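Local coordinates for cytokinesis protein 2 (Saccharomyces cerevisiae, PDB 4WPE) that mediates the cytoskeletal rearrangements of cytokinesis and binds phospholipids, here represented by its membrane-associating F-BAR domain, at the interface of chains A and B. Sequence-based numbering; all coordinates share one arbitrary frame. Chains: chain A/B, Cytokinesis protein 2.

The interface of chains A and B. Residues chain A 11, 220, 224, 227-228; chain B 264-265, 268.
B:Ile268 and B:Ala264, one turn apart on the short C-terminal helix 264-275, pack against A:Gln220, A:Asn224 and their neighbours on the long helix 170-259 of the other chain. This is part of the two-fold interface of the F-BAR domain, a family of helical bundles that work as curved dimers.

The packing contacts fall into two groups. In the first, the CG2 branch of B:Ile268 fits between the A:Tyr11 ring and the A:Gln220 amide, while the CD1 branch runs on against the long helix. The CG2 methyl lies over one face of the ring, above its CD2–CE2 side (3.6 Å to CD2 of A:Tyr11). The extended chain of A:Gln220 (chi1 -179°) carries its flat amide to the same methyl, which lies over the amide face, CG2 of B:Ile268 being 3.8 Å from CD of A:Gln220. CD1 of B:Ile268 lies 3.6 Å from CG of A:Gln220 and also approaches CB of A:Asn224. The side chains of A:Tyr11, A:Gln220 and A:Asn224 each cross that of B:Ile268 at about a right angle.

In the second group, the CB methyl of B:Ala264 sits among A:Asn224, A:Ile227 and A:Ser228. CB of B:Ala264 lies 3.4 Å from the amide nitrogen ND2 of A:Asn224, 3.8 Å from CG of A:Asn224 and 3.7 Å from CB of A:Ile227. With CG anti to the backbone N (chi1 -168°), A:Asn224 sets its amide against this methyl and CD1 of B:Ile268.

Hydrogen bonds within chain A brace this surface. The backbone N of A:Tyr11 donates to the amide oxygen OE1 of A:Gln220 (2.8 Å, 153° at H), approaching from above the carbonyl plane and tying helix 11-14 to helix 170-259. Replacing A:Gln220 with an alanine would probably leave the A:Tyr11 backbone N without this acceptor and open a gap over both CG2 and CD1 of B:Ile268. OG of A:Ser228 donates to the backbone O of A:Asn224 (3.1 Å), which probably steadies the hydroxyl beside the B:Ala264 methyl.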
# COMPACT_ATOMS: atom_id res chain seq x y z
N TYR A 11 -35.41 -22.91 -9.50
CA TYR A 11 -34.89 -23.58 -10.70
C TYR A 11 -35.72 -24.80 -11.09
O TYR A 11 -35.90 -25.08 -12.28
CB TYR A 11 -33.43 -24.02 -10.49
CG TYR A 11 -32.40 -22.92 -10.59
CD1 TYR A 11 -31.05 -23.23 -10.78
CD2 TYR A 11 -32.75 -21.58 -10.49
CE1 TYR A 11 -30.09 -22.23 -10.86
CE2 TYR A 11 -31.80 -20.58 -10.57
CZ TYR A 11 -30.47 -20.91 -10.76
OH TYR A 11 -29.52 -19.93 -10.84
N GLN A 220 -29.55 -25.79 -8.76
CA GLN A 220 -29.91 -24.69 -7.87
C GLN A 220 -29.07 -24.73 -6.59
O GLN A 220 -28.82 -23.70 -5.97
CB GLN A 220 -31.40 -24.75 -7.53
CG GLN A 220 -31.89 -23.64 -6.63
CD GLN A 220 -33.38 -23.71 -6.38
OE1 GLN A 220 -34.16 -24.00 -7.29
NE2 GLN A 220 -33.78 -23.45 -5.14
N ASN A 224 -26.36 -21.75 -5.64
CA ASN A 224 -26.51 -21.26 -4.28
C ASN A 224 -25.21 -21.39 -3.49
O ASN A 224 -24.85 -20.50 -2.72
CB ASN A 224 -27.63 -22.00 -3.55
CG ASN A 224 -28.01 -21.34 -2.24
OD1 ASN A 224 -27.37 -21.56 -1.21
ND2 ASN A 224 -29.06 -20.52 -2.27
N ILE A 227 -22.78 -18.62 -5.09
CA ILE A 227 -23.07 -17.27 -4.61
C ILE A 227 -22.63 -17.09 -3.16
O ILE A 227 -21.89 -16.16 -2.85
CB ILE A 227 -24.56 -16.93 -4.72
CG1 ILE A 227 -25.06 -17.08 -6.16
CG2 ILE A 227 -24.82 -15.51 -4.21
CD1 ILE A 227 -24.37 -16.17 -7.14
N SER A 228 -23.08 -17.98 -2.29
CA SER A 228 -22.82 -17.88 -0.86
C SER A 228 -21.33 -17.94 -0.53
O SER A 228 -20.85 -17.20 0.33
CB SER A 228 -23.56 -18.98 -0.11
OG SER A 228 -24.96 -18.79 -0.17
N ALA B 264 -28.28 -15.54 -1.37
CA ALA B 264 -28.25 -16.36 -2.57
C ALA B 264 -29.65 -16.78 -3.00
O ALA B 264 -29.90 -17.03 -4.18
CB ALA B 264 -27.37 -17.58 -2.36
N ALA B 265 -30.56 -16.85 -2.04
CA ALA B 265 -31.94 -17.23 -2.31
C ALA B 265 -32.63 -16.16 -3.16
O ALA B 265 -33.52 -16.46 -3.95
CB ALA B 265 -32.71 -17.45 -1.02
N ILE B 268 -31.62 -16.59 -6.95
CA ILE B 268 -32.30 -17.70 -7.60
C ILE B 268 -33.75 -17.33 -7.90
O ILE B 268 -34.26 -17.64 -8.98
CB ILE B 268 -32.24 -18.97 -6.73
CG1 ILE B 268 -30.81 -19.50 -6.70
CG2 ILE B 268 -33.18 -20.04 -7.25
CD1 ILE B 268 -30.53 -20.45 -5.56